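Glycosyl hydrolase family 2, TIM barrel domain protein (PDB 6DXU) hydrolyses beta-glucuronides, as a family 2 glycoside hydrolase of a human gut bacterium, probably releasing glucuronic acid from its conjugates. Local coordinates at residues Q206-S211 and H416-A421; V276-D281 and G306-E311; P283-C288 and C378-I383. All coordinates share one frame; numbering follows the deposited sequence.

In the fold
All three contacts lie on the same side of the chain's centre and are partly buried, with none at the surface proper. Contacts 1 and 3 tie the beta domain that precedes the TIM barrel to the barrel itself, the first through the loop before strand 422-429, the second through the end of helix 372-381. Contact 2 lies at the junction, where the chain passes from strand 297-305 to strand 310-312. Their chemistry differs accordingly: contact 1 is a side-chain amide on a strand edge, contact 2 backbone and water, contact 3 apolar carbons against helix carbonyls. Asp379 and Pro420 sit where the three meet.

Contact 1 of 3, residues Q206-S211 and H416-A421; sequences QIHLES and HHNHPA
Leu209 and Asn418 mark the closest backbone approach, their CA atoms 5.8 Å apart. Segment 206-211 is extended and belongs to strand 203-213, an outermost strand of its three-stranded sheet; segment 416-421 opens with a type I turn from His416 to His419 and presents His417 and Asn418 to the strand. The Asn418 amide does most of the work. Asn418 ND2 donates to Ile207 O at 2.9 Å, nearly in the amide plane, while Asn418 OD1 accepts from Leu209 N at 2.9 Å in an almost straight bond (173°) that comes from above the carbonyl plane. From the opposite face of that plane His417 ND1 donates to Asn418 OD1, also at 2.9 Å, and this holds the imidazole. With CG anti to the backbone N (chi1 168°), the His417 ring turns its edge to the strand and sets CE1 3.2 Å from Leu209 O. His208 lies beside it, ring centroids 5.2 Å apart and planes inclined at 69°, while its NE2 bonds to Val414 O. Glu303 takes a further bond from Asn418 ND2, and Lys225 pairs with Glu210. Were an alanine to stand at Asn418, Ile207 O and Leu209 N would probably lose their mates in the turn, and the His417 ring would be freer to rotate. An asparagine amide meeting a strand's C=O and N-H, much as a neighbouring strand would, here joins the beta domain to a helix-to-strand loop of the TIM barrel, at the end away from the catalytic face.

Contact 2 of 3, residues V276-D281 and G306-E311; sequences VLWDVD and GFRHTE
Trp278 and Arg308 meet through their first torsions: the indole CG is anti to the backbone N (chi1 -174°), while Arg308 holds CG between its backbone N and carbonyl carbon (chi1 86°), which brings CG obliquely to the indole. This is the junction where the family 2 beta domain passes into the TIM barrel domain, with two extended loop backbones running past each other. One firm bond joins them, Trp278 N to Phe307 O at 2.7 Å and 166°. Leu277 CA also lies 3.4 Å from Phe307 O, in a C-H...O contact. Beside this bond Leu277 CD2 lies 4.1 Å from Phe307 CB, the two side chains crossing at about a right angle. Arg308 CB packs 3.4 Å from Trp278 O, and its NE reaches out to Pro420 O. Gly306 faces Trp278 CB so closely that a CB on it would be cramped. The Phe307 ring meets those of Tyr286 and Phe305 edge-to-face. Further along, Asp279 OD1 accepts from Asp281 N, an Asx turn that bends the loop. Where the backbones do not pair directly a water fills in, giving to Val276 O at 2.8 Å and accepting from Phe307 N at 2.9 Å.

Contact 3 of 3, residues P283-C288 and C378-I383; sequences PQLYTC and CDELGI
Asp379 O accepts a hydrogen bond from Trp278 NE1, and two carbons of segment 283-288 lie against the same oxygen, Pro283 CB at 3.4 Å and Leu285 CD1 at 4.1 Å. One residue on, Glu380 O is treated in a similar way, with Pro283 CG at 3.1 Å and a water at 2.9 Å. That water donates to both sides, its other acceptor being Pro283 O at 3.1 Å, and it makes the polar link between the segments, which share no direct hydrogen bond. The pyrrolidine ring thus rests on the carbonyl end of helix 372-381, its CB and CG against the carbonyl oxygens of Asp379 and Glu380, in the last turn. Leu285 packs on the same last turn, against Asp379. Its CG is anti to the carbonyl carbon, beside the backbone N (chi1 -55°), and Leu285 CD1 and CD2 both lie 4.2 Å from Asp379 CB, the two side chains crossing at about a right angle. The Asp379 carboxylate itself is taken up by His419 ND1 and Ala421 N, and Glu380 forms a salt bridge with Arg304. At the helix end, Cys378 O accepts from both Gly382 N and Ile383 N, each at 3.0 Å. Gly382 leaves the helix with phi 87°, a conformation in which a CB would be jammed against the preceding carbonyl oxygen and would also crowd Pro283 CG. The proline covers these carbonyls with carbon and has no N-H to give them, so Trp278 NE1 serves Asp379 O and the water serves Glu380 O, two donors that probably ease the partial negative charge at the helix end.

Contact 1 of 3, residues Q206-S211 and H416-A421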
ATOM      1  N   GLN D 206      -6.793  24.985  20.982  1.00 27.45           N
ATOM      2  CA  GLN D 206      -8.196  24.838  21.348  1.00 29.76           C
ATOM      3  C   GLN D 206      -8.445  25.678  22.593  1.00 27.88           C
ATOM      4  O   GLN D 206      -7.590  25.730  23.483  1.00 26.43           O
ATOM      5  CB  GLN D 206      -8.557  23.379  21.707  1.00 36.93           C
ATOM      6  CG  GLN D 206      -8.326  22.278  20.669  1.00 44.00           C
ATOM      7  CD  GLN D 206      -9.361  22.264  19.577  1.00 43.80           C
ATOM      8  OE1 GLN D 206     -10.404  22.919  19.690  1.00 46.91           O
ATOM      9  NE2 GLN D 206      -9.105  21.488  18.519  1.00 42.97           N
ATOM     10  N   ILE D 207      -9.603  26.330  22.657  1.00 22.21           N
ATOM     11  CA  ILE D 207     -10.080  26.983  23.879  1.00 22.86           C
ATOM     12  C   ILE D 207     -11.477  26.459  24.151  1.00 23.48           C
ATOM     13  O   ILE D 207     -12.393  26.693  23.353  1.00 25.15           O
ATOM     14  CB  ILE D 207     -10.104  28.517  23.759  1.00 22.39           C
ATOM     15  CG1 ILE D 207      -8.695  29.049  23.495  1.00 25.33           C
ATOM     16  CG2 ILE D 207     -10.683  29.141  25.054  1.00 22.26           C
ATOM     17  CD1 ILE D 207      -8.665  30.500  23.076  1.00 22.72           C
ATOM     18  N   HIS D 208     -11.654  25.767  25.269  1.00 22.73           N
ATOM     19  CA  HIS D 208     -12.959  25.225  25.639  1.00 23.18           C
ATOM     20  C   HIS D 208     -13.447  25.889  26.916  1.00 25.70           C
ATOM     21  O   HIS D 208     -12.762  25.848  27.941  1.00 26.04           O
ATOM     22  CB  HIS D 208     -12.901  23.708  25.794  1.00 27.94           C
ATOM     23  CG  HIS D 208     -12.998  22.986  24.488  1.00 31.83           C
ATOM     24  ND1 HIS D 208     -12.231  21.883  24.178  1.00 36.13           N
ATOM     25  CD2 HIS D 208     -13.766  23.230  23.400  1.00 28.88           C
ATOM     26  CE1 HIS D 208     -12.529  21.474  22.956  1.00 37.37           C
ATOM     27  NE2 HIS D 208     -13.462  22.271  22.464  1.00 33.43           N
ATOM     28  N   LEU D 209     -14.620  26.504  26.845  1.00 23.83           N
ATOM     29  CA  LEU D 209     -15.234  27.195  27.973  1.00 25.53           C
ATOM     30  C   LEU D 209     -16.402  26.342  28.448  1.00 27.82           C
ATOM     31  O   LEU D 209     -17.440  26.292  27.791  1.00 30.49           O
ATOM     32  CB  LEU D 209     -15.703  28.587  27.565  1.00 25.34           C
ATOM     33  CG  LEU D 209     -14.632  29.431  26.878  1.00 25.99           C
ATOM     34  CD1 LEU D 209     -15.194  30.779  26.468  1.00 24.42           C
ATOM     35  CD2 LEU D 209     -13.427  29.602  27.789  1.00 27.12           C
ATOM     36  N   GLU D 210     -16.224  25.644  29.567  1.00 26.58           N
ATOM     37  CA  GLU D 210     -17.287  24.823  30.137  1.00 28.27           C
ATOM     38  C   GLU D 210     -18.071  25.680  31.111  1.00 29.62           C
ATOM     39  O   GLU D 210     -17.541  26.064  32.151  1.00 30.38           O
ATOM     40  CB  GLU D 210     -16.752  23.600  30.869  1.00 29.72           C
ATOM     41  CG  GLU D 210     -16.383  22.419  30.042  1.00 43.05           C
ATOM     42  CD  GLU D 210     -15.944  21.273  30.937  1.00 44.91           C
ATOM     43  OE1 GLU D 210     -14.803  21.323  31.421  1.00 49.72           O
ATOM     44  OE2 GLU D 210     -16.749  20.349  31.190  1.00 44.23           O
ATOM     45  N   SER D 211     -19.306  26.017  30.760  1.00 31.38           N
ATOM     46  CA  SER D 211     -20.166  26.820  31.617  1.00 31.34           C
ATOM     47  C   SER D 211     -21.340  25.975  32.088  1.00 40.81           C
ATOM     48  O   SER D 211     -21.894  25.184  31.318  1.00 42.63           O
ATOM     49  CB  SER D 211     -20.668  28.064  30.891  1.00 32.62           C
ATOM     50  OG  SER D 211     -21.346  27.704  29.707  1.00 39.72           O
ATOM     51  N   HIS D 416     -17.728  23.704  17.966  1.00 17.04           N
ATOM     52  CA  HIS D 416     -18.863  24.570  18.302  1.00 22.71           C
ATOM     53  C   HIS D 416     -19.310  24.442  19.754  1.00 18.41           C
ATOM     54  O   HIS D 416     -20.360  24.985  20.121  1.00 19.55           O
ATOM     55  CB  HIS D 416     -20.039  24.284  17.365  1.00 17.66           C
ATOM     56  CG  HIS D 416     -19.797  24.750  15.965  1.00 18.61           C
ATOM     57  ND1 HIS D 416     -20.648  24.458  14.917  1.00 17.57           N
ATOM     58  CD2 HIS D 416     -18.807  25.515  15.447  1.00 20.86           C
ATOM     59  CE1 HIS D 416     -20.167  24.991  13.808  1.00 18.04           C
ATOM     60  NE2 HIS D 416     -19.061  25.649  14.101  1.00 19.17           N
ATOM     61  N   HIS D 417     -18.511  23.771  20.587  1.00 18.69           N
ATOM     62  CA  HIS D 417     -18.870  23.511  21.983  1.00 18.76           C
ATOM     63  C   HIS D 417     -19.234  24.776  22.751  1.00 19.04           C
ATOM     64  O   HIS D 417     -20.103  24.745  23.630  1.00 20.45           O
ATOM     65  CB  HIS D 417     -17.692  22.826  22.673  1.00 22.09           C
ATOM     66  CG  HIS D 417     -17.805  22.769  24.160  1.00 24.30           C
ATOM     67  ND1 HIS D 417     -17.317  23.765  24.977  1.00 26.14           N
ATOM     68  CD2 HIS D 417     -18.294  21.808  24.982  1.00 29.46           C
ATOM     69  CE1 HIS D 417     -17.543  23.443  26.240  1.00 34.98           C
ATOM     70  NE2 HIS D 417     -18.128  22.257  26.271  1.00 31.98           N
ATOM     71  N   ASN D 418     -18.551  25.883  22.477  1.00 16.50           N
ATOM     72  CA  ASN D 418     -18.709  27.051  23.339  1.00 19.50           C
ATOM     73  C   ASN D 418     -19.953  27.873  23.025  1.00 22.39           C
ATOM     74  O   ASN D 418     -20.283  28.776  23.809  1.00 19.53           O
ATOM     75  CB  ASN D 418     -17.479  27.972  23.256  1.00 19.59           C
ATOM     76  CG  ASN D 418     -16.177  27.273  23.658  1.00 23.76           C
ATOM     77  OD1 ASN D 418     -16.175  26.341  24.459  1.00 23.53           O
ATOM     78  ND2 ASN D 418     -15.061  27.733  23.090  1.00 21.85           N
ATOM     79  N   HIS D 419     -20.638  27.617  21.908  1.00 18.98           N
ATOM     80  CA  HIS D 419     -21.766  28.472  21.533  1.00 21.56           C
ATOM     81  C   HIS D 419     -22.972  28.245  22.436  1.00 19.18           C
ATOM     82  O   HIS D 419     -23.553  27.155  22.407  1.00 19.49           O
ATOM     83  CB  HIS D 419     -22.164  28.226  20.078  1.00 20.62           C
ATOM     84  CG  HIS D 419     -21.110  28.641  19.107  1.00 24.97           C
ATOM     85  ND1 HIS D 419     -20.842  29.963  18.828  1.00 20.31           N
ATOM     86  CD2 HIS D 419     -20.225  27.911  18.384  1.00 21.35           C
ATOM     87  CE1 HIS D 419     -19.843  30.029  17.962  1.00 25.30           C
ATOM     88  NE2 HIS D 419     -19.459  28.800  17.669  1.00 22.03           N
ATOM     89  N   PRO D 420     -23.431  29.242  23.194  1.00 20.59           N
ATOM     90  CA  PRO D 420     -24.630  29.016  24.021  1.00 21.26           C
ATOM     91  C   PRO D 420     -25.871  28.699  23.199  1.00 19.74           C
ATOM     92  O   PRO D 420     -26.792  28.050  23.712  1.00 19.87           O
ATOM     93  CB  PRO D 420     -24.778  30.330  24.813  1.00 21.09           C
ATOM     94  CG  PRO D 420     -24.059  31.348  23.993  1.00 23.39           C
ATOM     95  CD  PRO D 420     -22.897  30.605  23.356  1.00 23.67           C
ATOM     96  N   ALA D 421     -25.919  29.105  21.929  1.00 21.69           N
ATOM     97  CA  ALA D 421     -27.084  28.788  21.102  1.00 18.23           C
ATOM     98  C   ALA D 421     -27.313  27.289  20.963  1.00 19.42           C
ATOM     99  O   ALA D 421     -28.461  26.847  20.844  1.00 20.08           O
ATOM    100  CB  ALA D 421     -26.929  29.425  19.715  1.00 22.70           C
TER

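Contact 2 of 3, residues V276-D281 and G306-E311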
ATOM      1  N   VAL D 276     -25.456  37.098  34.304  1.00 26.50           N
ATOM      2  CA  VAL D 276     -26.427  37.518  33.303  1.00 28.44           C
ATOM      3  C   VAL D 276     -26.708  36.365  32.349  1.00 29.50           C
ATOM      4  O   VAL D 276     -25.784  35.770  31.776  1.00 31.84           O
ATOM      5  CB  VAL D 276     -25.916  38.754  32.554  1.00 34.28           C
ATOM      6  CG1 VAL D 276     -26.926  39.173  31.518  1.00 34.32           C
ATOM      7  CG2 VAL D 276     -25.643  39.887  33.545  1.00 37.59           C
ATOM      8  N   LEU D 277     -27.983  36.035  32.177  1.00 29.53           N
ATOM      9  CA  LEU D 277     -28.348  34.845  31.427  1.00 29.10           C
ATOM     10  C   LEU D 277     -28.508  35.161  29.944  1.00 28.14           C
ATOM     11  O   LEU D 277     -28.963  36.243  29.568  1.00 34.77           O
ATOM     12  CB  LEU D 277     -29.636  34.228  31.969  1.00 32.98           C
ATOM     13  CG  LEU D 277     -29.632  33.820  33.448  1.00 31.88           C
ATOM     14  CD1 LEU D 277     -30.847  32.954  33.772  1.00 29.32           C
ATOM     15  CD2 LEU D 277     -28.347  33.071  33.788  1.00 31.90           C
ATOM     16  N   TRP D 278     -28.124  34.203  29.114  1.00 24.48           N
ATOM     17  CA  TRP D 278     -28.393  34.257  27.683  1.00 24.42           C
ATOM     18  C   TRP D 278     -29.820  33.786  27.434  1.00 20.93           C
ATOM     19  O   TRP D 278     -30.252  32.770  27.983  1.00 23.74           O
ATOM     20  CB  TRP D 278     -27.394  33.367  26.925  1.00 22.79           C
ATOM     21  CG  TRP D 278     -27.469  33.440  25.420  1.00 23.55           C
ATOM     22  CD1 TRP D 278     -26.711  34.230  24.593  1.00 22.88           C
ATOM     23  CD2 TRP D 278     -28.347  32.694  24.565  1.00 21.01           C
ATOM     24  NE1 TRP D 278     -27.062  34.009  23.274  1.00 21.54           N
ATOM     25  CE2 TRP D 278     -28.066  33.079  23.233  1.00 22.41           C
ATOM     26  CE3 TRP D 278     -29.343  31.738  24.796  1.00 21.38           C
ATOM     27  CZ2 TRP D 278     -28.747  32.540  22.135  1.00 21.85           C
ATOM     28  CZ3 TRP D 278     -30.017  31.202  23.708  1.00 22.11           C
ATOM     29  CH2 TRP D 278     -29.712  31.601  22.393  1.00 22.73           C
ATOM     30  N   ASP D 279     -30.548  34.523  26.604  1.00 23.64           N
ATOM     31  CA  ASP D 279     -31.945  34.250  26.310  1.00 28.56           C
ATOM     32  C   ASP D 279     -32.212  34.563  24.843  1.00 23.75           C
ATOM     33  O   ASP D 279     -31.458  35.302  24.213  1.00 25.81           O
ATOM     34  CB  ASP D 279     -32.849  35.073  27.245  1.00 33.47           C
ATOM     35  CG  ASP D 279     -34.296  35.036  26.840  1.00 36.30           C
ATOM     36  OD1 ASP D 279     -34.741  36.042  26.245  1.00 40.13           O
ATOM     37  OD2 ASP D 279     -34.977  34.012  27.081  1.00 42.46           O
ATOM     38  N   VAL D 280     -33.281  33.974  24.288  1.00 22.26           N
ATOM     39  CA  VAL D 280     -33.582  34.233  22.881  1.00 22.86           C
ATOM     40  C   VAL D 280     -34.104  35.648  22.671  1.00 30.44           C
ATOM     41  O   VAL D 280     -33.974  36.195  21.570  1.00 25.42           O
ATOM     42  CB  VAL D 280     -34.559  33.192  22.304  1.00 24.51           C
ATOM     43  CG1 VAL D 280     -33.874  31.802  22.223  1.00 21.30           C
ATOM     44  CG2 VAL D 280     -35.852  33.128  23.103  1.00 27.25           C
ATOM     45  N   ASP D 281     -34.684  36.270  23.699  1.00 29.63           N
ATOM     46  CA  ASP D 281     -35.141  37.646  23.540  1.00 31.79           C
ATOM     47  C   ASP D 281     -34.065  38.653  23.899  1.00 28.54           C
ATOM     48  O   ASP D 281     -33.998  39.728  23.286  1.00 29.53           O
ATOM     49  CB  ASP D 281     -36.384  37.899  24.400  1.00 34.36           C
ATOM     50  CG  ASP D 281     -37.580  37.087  23.941  1.00 37.44           C
ATOM     51  OD1 ASP D 281     -38.277  36.514  24.804  1.00 46.54           O
ATOM     52  OD2 ASP D 281     -37.811  37.005  22.718  1.00 38.86           O
ATOM     53  N   GLY D 306     -22.011  31.947  26.914  1.00 24.02           N
ATOM     54  CA  GLY D 306     -23.195  32.416  27.612  1.00 25.65           C
ATOM     55  C   GLY D 306     -23.646  31.412  28.649  1.00 28.86           C
ATOM     56  O   GLY D 306     -23.394  30.212  28.533  1.00 27.28           O
ATOM     57  N   PHE D 307     -24.326  31.928  29.682  1.00 24.98           N
ATOM     58  CA  PHE D 307     -24.936  31.117  30.730  1.00 26.17           C
ATOM     59  C   PHE D 307     -26.414  30.929  30.402  1.00 22.44           C
ATOM     60  O   PHE D 307     -27.146  31.916  30.267  1.00 26.83           O
ATOM     61  CB  PHE D 307     -24.802  31.796  32.103  1.00 22.36           C
ATOM     62  CG  PHE D 307     -23.404  31.762  32.687  1.00 21.31           C
ATOM     63  CD1 PHE D 307     -22.868  30.574  33.185  1.00 27.44           C
ATOM     64  CD2 PHE D 307     -22.642  32.921  32.751  1.00 23.70           C
ATOM     65  CE1 PHE D 307     -21.594  30.536  33.734  1.00 25.49           C
ATOM     66  CE2 PHE D 307     -21.370  32.901  33.304  1.00 25.11           C
ATOM     67  CZ  PHE D 307     -20.842  31.702  33.789  1.00 27.25           C
ATOM     68  N   ARG D 308     -26.864  29.679  30.321  1.00 21.84           N
ATOM     69  CA  ARG D 308     -28.294  29.428  30.183  1.00 20.78           C
ATOM     70  C   ARG D 308     -28.585  27.981  30.554  1.00 23.72           C
ATOM     71  O   ARG D 308     -27.739  27.097  30.391  1.00 27.50           O
ATOM     72  CB  ARG D 308     -28.801  29.744  28.767  1.00 23.49           C
ATOM     73  CG  ARG D 308     -28.665  28.607  27.744  1.00 22.17           C
ATOM     74  CD  ARG D 308     -27.206  28.390  27.334  1.00 23.55           C
ATOM     75  NE  ARG D 308     -27.089  27.347  26.320  1.00 24.15           N
ATOM     76  CZ  ARG D 308     -27.061  26.045  26.586  1.00 26.53           C
ATOM     77  NH1 ARG D 308     -27.124  25.613  27.848  1.00 26.30           N
ATOM     78  NH2 ARG D 308     -26.961  25.172  25.593  1.00 27.74           N
ATOM     79  N   HIS D 309     -29.784  27.762  31.085  1.00 26.94           N
ATOM     80  CA  HIS D 309     -30.263  26.446  31.489  1.00 25.05           C
ATOM     81  C   HIS D 309     -31.324  25.980  30.505  1.00 25.91           C
ATOM     82  O   HIS D 309     -32.252  26.732  30.194  1.00 24.64           O
ATOM     83  CB  HIS D 309     -30.854  26.495  32.907  1.00 26.07           C
ATOM     84  CG  HIS D 309     -31.265  25.157  33.433  1.00 28.22           C
ATOM     85  ND1 HIS D 309     -32.521  24.631  33.225  1.00 30.80           N
ATOM     86  CD2 HIS D 309     -30.588  24.238  34.164  1.00 36.44           C
ATOM     87  CE1 HIS D 309     -32.596  23.439  33.790  1.00 30.18           C
ATOM     88  NE2 HIS D 309     -31.436  23.176  34.364  1.00 33.53           N
ATOM     89  N   THR D 310     -31.195  24.747  30.022  1.00 28.77           N
ATOM     90  CA  THR D 310     -32.159  24.170  29.096  1.00 27.31           C
ATOM     91  C   THR D 310     -32.685  22.860  29.660  1.00 31.87           C
ATOM     92  O   THR D 310     -31.959  22.124  30.339  1.00 28.77           O
ATOM     93  CB  THR D 310     -31.526  23.929  27.702  1.00 27.58           C
ATOM     94  OG1 THR D 310     -30.453  22.995  27.821  1.00 28.68           O
ATOM     95  CG2 THR D 310     -30.991  25.222  27.134  1.00 25.89           C
ATOM     96  N   GLU D 311     -33.958  22.565  29.384  1.00 24.58           N
ATOM     97  CA  GLU D 311     -34.526  21.310  29.865  1.00 26.33           C
ATOM     98  C   GLU D 311     -35.650  20.844  28.951  1.00 25.69           C
ATOM     99  O   GLU D 311     -36.578  21.603  28.675  1.00 23.40           O
ATOM    100  CB  GLU D 311     -35.056  21.450  31.300  1.00 27.22           C
ATOM    101  CG  GLU D 311     -35.638  20.144  31.843  1.00 30.53           C
ATOM    102  CD  GLU D 311     -36.198  20.270  33.257  1.00 42.59           C
ATOM    103  OE1 GLU D 311     -36.202  21.389  33.812  1.00 37.61           O
ATOM    104  OE2 GLU D 311     -36.626  19.237  33.812  1.00 46.20           O
TER
HETATM  105  O   HOH W   1     -24.617  34.849  29.459  1.00 22.43           O

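Contact 3 of 3, residues P283-C288 and C378-I383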
ATOM      1  N   PRO D 283     -30.236  38.093  24.054  1.00 26.55           N
ATOM      2  CA  PRO D 283     -28.988  37.316  23.982  1.00 26.64           C
ATOM      3  C   PRO D 283     -27.847  38.146  24.545  1.00 33.56           C
ATOM      4  O   PRO D 283     -27.552  39.231  24.042  1.00 44.04           O
ATOM      5  CB  PRO D 283     -28.813  37.059  22.479  1.00 25.77           C
ATOM      6  CG  PRO D 283     -29.556  38.185  21.824  1.00 27.96           C
ATOM      7  CD  PRO D 283     -30.719  38.499  22.724  1.00 26.52           C
ATOM      8  N   GLN D 284     -27.250  37.672  25.628  1.00 27.74           N
ATOM      9  CA  GLN D 284     -26.154  38.391  26.260  1.00 30.83           C
ATOM     10  C   GLN D 284     -25.019  37.407  26.477  1.00 26.43           C
ATOM     11  O   GLN D 284     -25.254  36.289  26.938  1.00 25.42           O
ATOM     12  CB  GLN D 284     -26.600  39.049  27.578  1.00 31.38           C
ATOM     13  CG  GLN D 284     -27.627  40.160  27.348  1.00 36.44           C
ATOM     14  CD  GLN D 284     -27.957  40.961  28.598  1.00 44.85           C
ATOM     15  OE1 GLN D 284     -28.771  40.547  29.423  1.00 47.50           O
ATOM     16  NE2 GLN D 284     -27.337  42.125  28.731  1.00 43.54           N
ATOM     17  N   LEU D 285     -23.801  37.823  26.141  1.00 25.13           N
ATOM     18  CA  LEU D 285     -22.639  36.951  26.156  1.00 25.40           C
ATOM     19  C   LEU D 285     -21.555  37.518  27.062  1.00 24.88           C
ATOM     20  O   LEU D 285     -21.355  38.732  27.141  1.00 28.78           O
ATOM     21  CB  LEU D 285     -22.072  36.789  24.733  1.00 26.28           C
ATOM     22  CG  LEU D 285     -23.105  36.307  23.714  1.00 28.88           C
ATOM     23  CD1 LEU D 285     -22.692  36.659  22.290  1.00 29.69           C
ATOM     24  CD2 LEU D 285     -23.198  34.820  23.890  1.00 26.30           C
ATOM     25  N   TYR D 286     -20.830  36.620  27.702  1.00 23.69           N
ATOM     26  CA  TYR D 286     -19.584  36.950  28.368  1.00 23.74           C
ATOM     27  C   TYR D 286     -18.425  36.751  27.398  1.00 30.17           C
ATOM     28  O   TYR D 286     -18.531  36.023  26.407  1.00 29.03           O
ATOM     29  CB  TYR D 286     -19.377  36.067  29.595  1.00 24.88           C
ATOM     30  CG  TYR D 286     -20.233  36.433  30.790  1.00 28.14           C
ATOM     31  CD1 TYR D 286     -19.686  37.107  31.872  1.00 32.24           C
ATOM     32  CD2 TYR D 286     -21.586  36.124  30.823  1.00 26.22           C
ATOM     33  CE1 TYR D 286     -20.461  37.455  32.969  1.00 36.03           C
ATOM     34  CE2 TYR D 286     -22.375  36.465  31.912  1.00 32.87           C
ATOM     35  CZ  TYR D 286     -21.800  37.129  32.985  1.00 35.23           C
ATOM     36  OH  TYR D 286     -22.562  37.476  34.077  1.00 32.72           O
ATOM     37  N   THR D 287     -17.296  37.378  27.707  1.00 27.24           N
ATOM     38  CA  THR D 287     -16.116  37.238  26.869  1.00 32.60           C
ATOM     39  C   THR D 287     -14.953  36.746  27.712  1.00 29.54           C
ATOM     40  O   THR D 287     -14.650  37.328  28.754  1.00 29.16           O
ATOM     41  CB  THR D 287     -15.738  38.562  26.209  1.00 31.25           C
ATOM     42  OG1 THR D 287     -16.854  39.059  25.460  1.00 31.09           O
ATOM     43  CG2 THR D 287     -14.564  38.337  25.259  1.00 32.10           C
ATOM     44  N   CYS D 288     -14.284  35.696  27.256  1.00 23.58           N
ATOM     45  CA  CYS D 288     -13.076  35.233  27.913  1.00 25.41           C
ATOM     46  C   CYS D 288     -11.897  35.653  27.043  1.00 32.75           C
ATOM     47  O   CYS D 288     -11.850  35.326  25.851  1.00 33.97           O
ATOM     48  CB  CYS D 288     -13.122  33.719  28.135  1.00 26.96           C
ATOM     49  SG  CYS D 288     -11.634  33.035  28.941  1.00 33.81           S
ATOM     50  N   CYS D 378     -26.149  33.205  15.572  1.00 19.04           N
ATOM     51  CA  CYS D 378     -27.179  32.636  16.442  1.00 19.65           C
ATOM     52  C   CYS D 378     -26.957  33.031  17.898  1.00 21.42           C
ATOM     53  O   CYS D 378     -27.922  33.315  18.627  1.00 23.64           O
ATOM     54  CB  CYS D 378     -27.229  31.116  16.298  1.00 20.04           C
ATOM     55  SG  CYS D 378     -27.848  30.552  14.665  1.00 22.34           S
ATOM     56  N   ASP D 379     -25.700  33.028  18.352  1.00 21.76           N
ATOM     57  CA  ASP D 379     -25.407  33.511  19.702  1.00 21.31           C
ATOM     58  C   ASP D 379     -25.838  34.964  19.869  1.00 21.66           C
ATOM     59  O   ASP D 379     -26.379  35.348  20.913  1.00 24.33           O
ATOM     60  CB  ASP D 379     -23.915  33.418  19.998  1.00 21.13           C
ATOM     61  CG  ASP D 379     -23.419  31.992  20.182  1.00 25.35           C
ATOM     62  OD1 ASP D 379     -24.218  31.054  20.403  1.00 21.15           O
ATOM     63  OD2 ASP D 379     -22.181  31.829  20.113  1.00 27.07           O
ATOM     64  N   GLU D 380     -25.542  35.800  18.869  1.00 20.93           N
ATOM     65  CA  GLU D 380     -25.757  37.238  18.993  1.00 25.85           C
ATOM     66  C   GLU D 380     -27.207  37.617  18.802  1.00 22.66           C
ATOM     67  O   GLU D 380     -27.664  38.608  19.381  1.00 23.39           O
ATOM     68  CB  GLU D 380     -24.926  37.996  17.965  1.00 27.89           C
ATOM     69  CG  GLU D 380     -23.447  37.952  18.237  1.00 36.52           C
ATOM     70  CD  GLU D 380     -22.642  38.536  17.097  1.00 50.07           C
ATOM     71  OE1 GLU D 380     -23.248  39.207  16.221  1.00 47.34           O
ATOM     72  OE2 GLU D 380     -21.407  38.317  17.079  1.00 48.83           O
ATOM     73  N   LEU D 381     -27.936  36.869  17.989  1.00 20.62           N
ATOM     74  CA  LEU D 381     -29.317  37.224  17.693  1.00 22.73           C
ATOM     75  C   LEU D 381     -30.327  36.518  18.583  1.00 24.46           C
ATOM     76  O   LEU D 381     -31.489  36.924  18.603  1.00 25.69           O
ATOM     77  CB  LEU D 381     -29.642  36.910  16.230  1.00 22.41           C
ATOM     78  CG  LEU D 381     -28.926  37.770  15.182  1.00 22.78           C
ATOM     79  CD1 LEU D 381     -29.118  37.149  13.813  1.00 26.26           C
ATOM     80  CD2 LEU D 381     -29.469  39.200  15.197  1.00 24.89           C
ATOM     81  N   GLY D 382     -29.931  35.455  19.275  1.00 20.77           N
ATOM     82  CA  GLY D 382     -30.831  34.716  20.142  1.00 21.23           C
ATOM     83  C   GLY D 382     -31.612  33.626  19.431  1.00 25.06           C
ATOM     84  O   GLY D 382     -32.846  33.598  19.487  1.00 25.76           O
ATOM     85  N   ILE D 383     -30.908  32.713  18.764  1.00 18.40           N
ATOM     86  CA  ILE D 383     -31.530  31.622  18.017  1.00 22.23           C
ATOM     87  C   ILE D 383     -30.902  30.323  18.504  1.00 23.03           C
ATOM     88  O   ILE D 383     -29.700  30.113  18.314  1.00 20.60           O
ATOM     89  CB  ILE D 383     -31.343  31.776  16.500  1.00 22.65           C
ATOM     90  CG1 ILE D 383     -31.941  33.102  16.022  1.00 26.33           C
ATOM     91  CG2 ILE D 383     -31.952  30.569  15.753  1.00 18.41           C
ATOM     92  CD1 ILE D 383     -31.656  33.391  14.533  1.00 27.23           C
TER
HETATM   93  O   HOH W   2     -26.179  40.027  21.382  1.00 37.46           O